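Local atomic coordinates of lipolytic enzyme, g-d-s-l (Clostridium thermocellum, PDB entry 2W47), a protein that is, in this fragment, a family 6 carbohydrate-binding module with a beta-sandwich fold that holds a glycan and a calcium ion. Residues T27-V38 and A114-Y125. Residues are numbered along the deposited sequence; the frame is centred on the assembly and turned at random.
With CA (calcium ion), chain C; AQA (4-deoxy-beta-L-threo-hex-4-enopyranuronic acid), chain B.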
ATOM      1  N   THR A  27       0.112  12.640  -4.750  1.00  9.55           N
ATOM      2  CA  THR A  27       0.071  13.659  -3.702  1.00  9.88           C
ATOM      3  C   THR A  27       1.405  13.672  -2.967  1.00  9.95           C
ATOM      4  O   THR A  27       2.189  12.722  -3.048  1.00  9.98           O
ATOM      5  CB  THR A  27      -1.079  13.419  -2.697  1.00 10.22           C
ATOM      6  OG1 THR A  27      -0.914  12.149  -2.058  1.00 10.39           O
ATOM      7  CG2 THR A  27      -2.439  13.478  -3.396  1.00 11.90           C
ATOM      8  N   GLY A  28       1.665  14.746  -2.236  1.00 10.00           N
ATOM      9  CA  GLY A  28       2.962  14.911  -1.597  1.00 10.24           C
ATOM     10  C   GLY A  28       4.072  14.992  -2.631  1.00  9.86           C
ATOM     11  O   GLY A  28       3.864  15.435  -3.759  1.00 10.38           O
ATOM     12  N   SER A  29       5.251  14.518  -2.246  1.00  9.88           N
ATOM     13  CA  SER A  29       6.447  14.750  -3.042  1.00  9.46           C
ATOM     14  C   SER A  29       6.644  13.782  -4.207  1.00  9.09           C
ATOM     15  O   SER A  29       7.342  14.110  -5.168  1.00  9.60           O
ATOM     16  CB  SER A  29       7.673  14.719  -2.136  1.00 10.15           C
ATOM     17  OG  SER A  29       7.792  13.461  -1.498  1.00 11.42           O
ATOM     18  N   CYS A  30       6.052  12.590  -4.115  1.00  8.52           N
ATOM     19  CA  CYS A  30       6.340  11.534  -5.077  1.00  8.16           C
ATOM     20  C   CYS A  30       5.453  10.332  -4.802  1.00  7.68           C
ATOM     21  O   CYS A  30       4.610  10.354  -3.909  1.00  7.74           O
ATOM     22  CB  CYS A  30       7.822  11.125  -4.977  1.00  8.66           C
ATOM     23  SG  CYS A  30       8.320  10.505  -3.340  1.00  9.77           S
ATOM     24  N   TYR A  31       5.668   9.274  -5.575  1.00  7.40           N
ATOM     25  CA  TYR A  31       5.002   7.995  -5.361  1.00  7.17           C
ATOM     26  C   TYR A  31       6.009   6.881  -5.632  1.00  7.18           C
ATOM     27  O   TYR A  31       7.102   7.133  -6.158  1.00  7.86           O
ATOM     28  CB  TYR A  31       3.767   7.873  -6.265  1.00  7.51           C
ATOM     29  CG  TYR A  31       4.087   7.915  -7.746  1.00  7.36           C
ATOM     30  CD1 TYR A  31       4.426   6.749  -8.442  1.00  8.16           C
ATOM     31  CD2 TYR A  31       4.046   9.115  -8.454  1.00  6.80           C
ATOM     32  CE1 TYR A  31       4.726   6.777  -9.801  1.00  7.62           C
ATOM     33  CE2 TYR A  31       4.331   9.157  -9.819  1.00  8.37           C
ATOM     34  CZ  TYR A  31       4.660   7.986 -10.487  1.00  7.46           C
ATOM     35  OH  TYR A  31       4.950   8.031 -11.829  1.00  8.52           O
ATOM     36  N   VAL A  32       5.642   5.657  -5.259  1.00  7.50           N
ATOM     37  CA  VAL A  32       6.498   4.497  -5.494  1.00  7.28           C
ATOM     38  C   VAL A  32       6.168   3.826  -6.818  1.00  7.50           C
ATOM     39  O   VAL A  32       5.012   3.557  -7.114  1.00  7.72           O
ATOM     40  CB  VAL A  32       6.353   3.442  -4.381  1.00  7.47           C
ATOM     41  CG1 VAL A  32       7.337   2.303  -4.608  1.00  8.21           C
ATOM     42  CG2 VAL A  32       6.591   4.060  -3.016  1.00  8.06           C
ATOM     43  N   ASN A  33       7.206   3.554  -7.601  1.00  7.31           N
ATOM     44  CA  ASN A  33       7.104   2.736  -8.799  1.00  7.44           C
ATOM     45  C   ASN A  33       7.950   1.492  -8.584  1.00  7.63           C
ATOM     46  O   ASN A  33       9.171   1.582  -8.464  1.00  7.56           O
ATOM     47  CB  ASN A  33       7.569   3.551 -10.010  1.00  7.94           C
ATOM     48  CG  ASN A  33       7.738   2.724 -11.272  1.00 10.18           C
ATOM     49  OD1 ASN A  33       7.331   1.563 -11.348  1.00  9.91           O
ATOM     50  ND2 ASN A  33       8.378   3.323 -12.269  1.00 13.67           N
ATOM     51  N   TYR A  34       7.287   0.339  -8.489  1.00  7.46           N
ATOM     52  CA  TYR A  34       7.957  -0.939  -8.291  1.00  7.61           C
ATOM     53  C   TYR A  34       8.787  -1.296  -9.515  1.00  8.10           C
ATOM     54  O   TYR A  34       8.386  -1.008 -10.638  1.00  8.00           O
ATOM     55  CB  TYR A  34       6.912  -2.041  -8.110  1.00  7.23           C
ATOM     56  CG  TYR A  34       6.246  -2.124  -6.751  1.00  6.25           C
ATOM     57  CD1 TYR A  34       5.286  -1.199  -6.357  1.00  6.74           C
ATOM     58  CD2 TYR A  34       6.528  -3.180  -5.890  1.00  6.22           C
ATOM     59  CE1 TYR A  34       4.648  -1.296  -5.128  1.00  6.64           C
ATOM     60  CE2 TYR A  34       5.895  -3.294  -4.653  1.00  6.81           C
ATOM     61  CZ  TYR A  34       4.963  -2.340  -4.278  1.00  6.19           C
ATOM     62  OH  TYR A  34       4.317  -2.415  -3.062  1.00  6.55           O
ATOM     63  N   HIS A  35       9.931  -1.951  -9.320  1.00  8.85           N
ATOM     64  CA  HIS A  35      10.586  -2.613 -10.449  1.00  9.21           C
ATOM     65  C   HIS A  35       9.602  -3.600 -11.061  1.00  9.62           C
ATOM     66  O   HIS A  35       8.800  -4.213 -10.347  1.00  9.71           O
ATOM     67  CB  HIS A  35      11.817  -3.392  -9.991  1.00  9.79           C
ATOM     68  CG  HIS A  35      12.983  -2.540  -9.601  1.00 10.45           C
ATOM     69  ND1 HIS A  35      12.938  -1.161  -9.570  1.00 12.19           N
ATOM     70  CD2 HIS A  35      14.229  -2.885  -9.197  1.00 11.56           C
ATOM     71  CE1 HIS A  35      14.113  -0.695  -9.181  1.00 12.56           C
ATOM     72  NE2 HIS A  35      14.909  -1.722  -8.939  1.00 12.84           N
ATOM     73  N   ASN A  36       9.667  -3.759 -12.378  1.00  9.44           N
ATOM     74  CA  ASN A  36       8.787  -4.707 -13.039  1.00 10.78           C
ATOM     75  C   ASN A  36       9.345  -6.119 -12.953  1.00 10.61           C
ATOM     76  O   ASN A  36       9.931  -6.672 -13.896  1.00 11.12           O
ATOM     77  CB  ASN A  36       8.436  -4.226 -14.449  1.00 11.27           C
ATOM     78  CG  ASN A  36       7.522  -2.996 -14.422  1.00 14.66           C
ATOM     79  OD1 ASN A  36       7.658  -2.119 -13.557  1.00 17.98           O
ATOM     80  ND2 ASN A  36       6.581  -2.938 -15.344  1.00 18.07           N
ATOM     81  N   GLU A  37       9.192  -6.671 -11.757  1.00 10.11           N
ATOM     82  CA  GLU A  37       9.689  -7.994 -11.406  1.00 11.01           C
ATOM     83  C   GLU A  37       8.973  -8.497 -10.162  1.00 10.12           C
ATOM     84  O   GLU A  37       8.335  -7.722  -9.438  1.00 10.08           O
ATOM     85  CB  GLU A  37      11.206  -7.958 -11.182  1.00 11.29           C
ATOM     86  CG  GLU A  37      11.650  -7.143  -9.968  1.00 13.40           C
ATOM     87  CD  GLU A  37      13.156  -7.030  -9.851  1.00 14.15           C
ATOM     88  OE1 GLU A  37      13.793  -6.479 -10.774  1.00 19.18           O
ATOM     89  OE2 GLU A  37      13.699  -7.485  -8.827  1.00 20.90           O
ATOM     90  N   VAL A  38       9.070  -9.798  -9.912  1.00  9.51           N
ATOM     91  CA  VAL A  38       8.533 -10.381  -8.692  1.00  9.49           C
ATOM     92  C   VAL A  38       9.305  -9.856  -7.480  1.00  9.06           C
ATOM     93  O   VAL A  38      10.533  -9.714  -7.526  1.00  9.62           O
ATOM     94  CB  VAL A  38       8.624 -11.938  -8.723  1.00  9.33           C
ATOM     95  CG1 VAL A  38       8.231 -12.561  -7.381  1.00  9.66           C
ATOM     96  CG2 VAL A  38       7.760 -12.504  -9.836  1.00 11.63           C
ATOM     97  N   ALA A 114       5.132  -7.315  -4.197  1.00  7.62           N
ATOM     98  CA  ALA A 114       4.643  -7.671  -5.531  1.00  7.37           C
ATOM     99  C   ALA A 114       4.758  -9.168  -5.770  1.00  7.68           C
ATOM    100  O   ALA A 114       5.816  -9.763  -5.541  1.00  7.96           O
ATOM    101  CB  ALA A 114       5.412  -6.912  -6.585  1.00  8.40           C
ATOM    102  N   ILE A 115       3.655  -9.767  -6.228  1.00  7.94           N
ATOM    103  CA  ILE A 115       3.596 -11.200  -6.489  1.00  8.65           C
ATOM    104  C   ILE A 115       4.011 -11.567  -7.915  1.00  8.28           C
ATOM    105  O   ILE A 115       4.746 -12.541  -8.114  1.00  9.13           O
ATOM    106  CB  ILE A 115       2.186 -11.752  -6.200  1.00  8.15           C
ATOM    107  CG1 ILE A 115       1.885 -11.692  -4.698  1.00  8.37           C
ATOM    108  CG2 ILE A 115       2.050 -13.189  -6.690  1.00 10.34           C
ATOM    109  CD1 ILE A 115       0.422 -11.832  -4.360  1.00  9.55           C
ATOM    110  N   ALA A 116       3.523 -10.815  -8.897  1.00  8.12           N
ATOM    111  CA  ALA A 116       3.680 -11.202 -10.300  1.00  8.10           C
ATOM    112  C   ALA A 116       4.802 -10.435 -10.983  1.00  8.30           C
ATOM    113  O   ALA A 116       5.346  -9.483 -10.420  1.00  8.20           O
ATOM    114  CB  ALA A 116       2.344 -11.063 -11.047  1.00  8.72           C
ATOM    115  N   SER A 117       5.131 -10.851 -12.200  1.00  7.95           N
ATOM    116  CA  SER A 117       6.372 -10.436 -12.848  1.00  8.03           C
ATOM    117  C   SER A 117       6.377  -9.013 -13.383  1.00  8.75           C
ATOM    118  O   SER A 117       7.437  -8.494 -13.735  1.00  9.69           O
ATOM    119  CB  SER A 117       6.739 -11.419 -13.967  1.00  8.07           C
ATOM    120  OG  SER A 117       6.874 -12.721 -13.437  1.00  8.12           O
ATOM    121  N   ASP A 118       5.211  -8.378 -13.453  1.00  8.75           N
ATOM    122  CA  ASP A 118       5.168  -6.975 -13.857  1.00  9.61           C
ATOM    123  C   ASP A 118       5.260  -6.049 -12.642  1.00  9.21           C
ATOM    124  O   ASP A 118       5.181  -4.833 -12.789  1.00 10.11           O
ATOM    125  CB  ASP A 118       3.908  -6.669 -14.673  1.00 10.15           C
ATOM    126  CG  ASP A 118       4.131  -5.602 -15.738  1.00 13.54           C
ATOM    127  OD1 ASP A 118       5.295  -5.324 -16.106  1.00 16.53           O
ATOM    128  OD2 ASP A 118       3.120  -5.048 -16.211  1.00 15.49           O
ATOM    129  N   GLY A 119       5.460  -6.623 -11.458  1.00  8.95           N
ATOM    130  CA  GLY A 119       5.626  -5.841 -10.230  1.00  8.80           C
ATOM    131  C   GLY A 119       4.328  -5.343  -9.630  1.00  8.98           C
ATOM    132  O   GLY A 119       3.238  -5.815  -9.980  1.00 10.12           O
ATOM    133  N   GLY A 120       4.451  -4.396  -8.702  1.00  7.93           N
ATOM    134  CA  GLY A 120       3.288  -3.846  -8.022  1.00  7.50           C
ATOM    135  C   GLY A 120       2.745  -2.634  -8.751  1.00  7.12           C
ATOM    136  O   GLY A 120       3.394  -2.120  -9.670  1.00  7.32           O
ATOM    137  N   PRO A 121       1.565  -2.151  -8.331  1.00  6.87           N
ATOM    138  CA  PRO A 121       1.027  -0.915  -8.881  1.00  6.95           C
ATOM    139  C   PRO A 121       1.906   0.250  -8.434  1.00  6.81           C
ATOM    140  O   PRO A 121       2.713   0.110  -7.505  1.00  7.27           O
ATOM    141  CB  PRO A 121      -0.339  -0.801  -8.197  1.00  7.28           C
ATOM    142  CG  PRO A 121      -0.144  -1.477  -6.879  1.00  7.47           C
ATOM    143  CD  PRO A 121       0.725  -2.665  -7.231  1.00  7.41           C
ATOM    144  N   ASN A 122       1.748   1.397  -9.079  1.00  6.54           N
ATOM    145  CA  ASN A 122       2.335   2.618  -8.527  1.00  6.80           C
ATOM    146  C   ASN A 122       1.546   3.004  -7.290  1.00  6.81           C
ATOM    147  O   ASN A 122       0.312   2.952  -7.297  1.00  7.24           O
ATOM    148  CB  ASN A 122       2.317   3.747  -9.543  1.00  6.76           C
ATOM    149  CG  ASN A 122       3.320   3.546 -10.658  1.00  7.20           C
ATOM    150  OD1 ASN A 122       4.214   2.703 -10.574  1.00  8.95           O
ATOM    151  ND2 ASN A 122       3.181   4.339 -11.725  1.00  9.37           N
ATOM    152  N   VAL A 123       2.244   3.364  -6.215  1.00  6.47           N
ATOM    153  CA  VAL A 123       1.587   3.608  -4.921  1.00  7.02           C
ATOM    154  C   VAL A 123       1.914   5.006  -4.398  1.00  6.83           C
ATOM    155  O   VAL A 123       3.092   5.363  -4.189  1.00  6.99           O
ATOM    156  CB  VAL A 123       1.955   2.541  -3.859  1.00  6.97           C
ATOM    157  CG1 VAL A 123       1.303   2.870  -2.533  1.00  7.18           C
ATOM    158  CG2 VAL A 123       1.516   1.140  -4.325  1.00  7.78           C
ATOM    159  N   ASP A 124       0.867   5.796  -4.203  1.00  7.42           N
ATOM    160  CA  ASP A 124       0.988   7.181  -3.776  1.00  7.50           C
ATOM    161  C   ASP A 124       1.233   7.294  -2.271  1.00  7.89           C
ATOM    162  O   ASP A 124       2.106   8.056  -1.821  1.00  7.43           O
ATOM    163  CB  ASP A 124      -0.309   7.910  -4.152  1.00  7.23           C
ATOM    164  CG  ASP A 124      -0.242   9.397  -3.924  1.00  9.28           C
ATOM    165  OD1 ASP A 124       0.863   9.970  -3.975  1.00  8.22           O
ATOM    166  OD2 ASP A 124      -1.319  10.000  -3.727  1.00  9.69           O
ATOM    167  N   TYR A 125       0.445   6.550  -1.502  1.00  8.27           N
ATOM    168  CA  TYR A 125       0.514   6.555  -0.045  1.00  8.36           C
ATOM    169  C   TYR A 125      -0.293   5.413   0.537  1.00  8.28           C
ATOM    170  O   TYR A 125      -1.045   4.739  -0.181  1.00  8.22           O
ATOM    171  CB  TYR A 125       0.022   7.891   0.539  1.00  9.30           C
ATOM    172  CG  TYR A 125      -1.414   8.291   0.254  1.00  9.65           C
ATOM    173  CD1 TYR A 125      -2.489   7.568   0.781  1.00  8.98           C
ATOM    174  CD2 TYR A 125      -1.693   9.443  -0.466  1.00 10.25           C
ATOM    175  CE1 TYR A 125      -3.808   7.961   0.549  1.00  9.53           C
ATOM    176  CE2 TYR A 125      -3.001   9.848  -0.695  1.00 10.56           C
ATOM    177  CZ  TYR A 125      -4.051   9.099  -0.185  1.00 10.24           C
ATOM    178  OH  TYR A 125      -5.358   9.483  -0.404  1.00 12.41           O
TER
HETATM  179 CA    CA C1137       6.540  -0.435 -11.965  1.00 13.23          CA
HETATM  180  O6A AQA B   2       4.697  -0.628 -15.737  1.00 15.19           O
HETATM  181  C6  AQA B   2       4.916   0.245 -14.852  1.00 16.56           C
HETATM  182  O6B AQA B   2       5.079  -0.052 -13.640  1.00 16.51           O
HETATM  183  C5  AQA B   2       4.968   1.528 -15.212  1.00 16.81           C
HETATM  184  O5  AQA B   2       4.741   1.822 -16.621  1.00 18.59           O
HETATM  185  C4  AQA B   2       5.191   2.506 -14.303  1.00 17.67           C
HETATM  186  C3  AQA B   2       5.473   3.924 -14.760  1.00 18.65           C
HETATM  187  O3  AQA B   2       5.154   4.881 -13.740  1.00 17.80           O
HETATM  188  C2  AQA B   2       4.633   4.185 -16.004  1.00 19.05           C
HETATM  189  O2  AQA B   2       4.864   5.501 -16.511  1.00 18.01           O
HETATM  190  C1  AQA B   2       4.971   3.159 -17.080  1.00 19.93           C
HETATM  191  O   HOH W   1       4.908   0.137 -10.070  1.00  8.79           O
HETATM  192  O   HOH W   2       9.105  -8.317 -15.550  1.00 13.27           O
HETATM  193  O   HOH W   3       5.715  -2.520 -11.365  1.00  9.87           O
HETATM  194  O   HOH W   4       7.906   0.173 -13.791  1.00 21.64           O
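Asn36 and Asp118 run alongside each other in the same direction, with amide and carboxylate planes nearly perpendicular (87°). Asn36 ND2 makes a bent hydrogen bond (131°) to Asp118 OD1 from above the carboxylate plane at 2.8 Å, and a nearly straight one to O6A of the bound 4-deoxy-beta-L-threo-hex-4-enopyranuronic acid; Asn36 OD1 binds the calcium ion. Asn33 OD1, whose amide ND2 is hydrogen-bonded to Glu20, and Tyr34 O add two more protein ligands to the metal, which O6B of the same ligand and three waters complete. One of these waters also joins Tyr34 N to Gly120 O and Asn122 OD1. The Asn122 amide is turned 39° from the Tyr31 ring, its ND2 3.5 Å from Tyr31 CE1 and hydrogen-bonded to the ligand's O3. Next to the calcium site, Gly120 CA sits over one face of the Tyr34 ring in a CH-pi contact, 3.8 Å from its centroid, and Val123 CG2 meets the ring edge. Farther along, Asp124 presents both oxygens to Thr27: OD1 takes its N-H at 2.9 Å and OD2 its hydroxyl. Arg59 also pairs with Asp124, and Arg68 with Asp118. Strand 31-34 pairs with strand 17-20 and meets the start of 122-130 through the single antiparallel, hydrogen-bonded Val32-Val123 bridge, with Val32, Tyr34 and Val123 packing on Ile42 of strand 41-48.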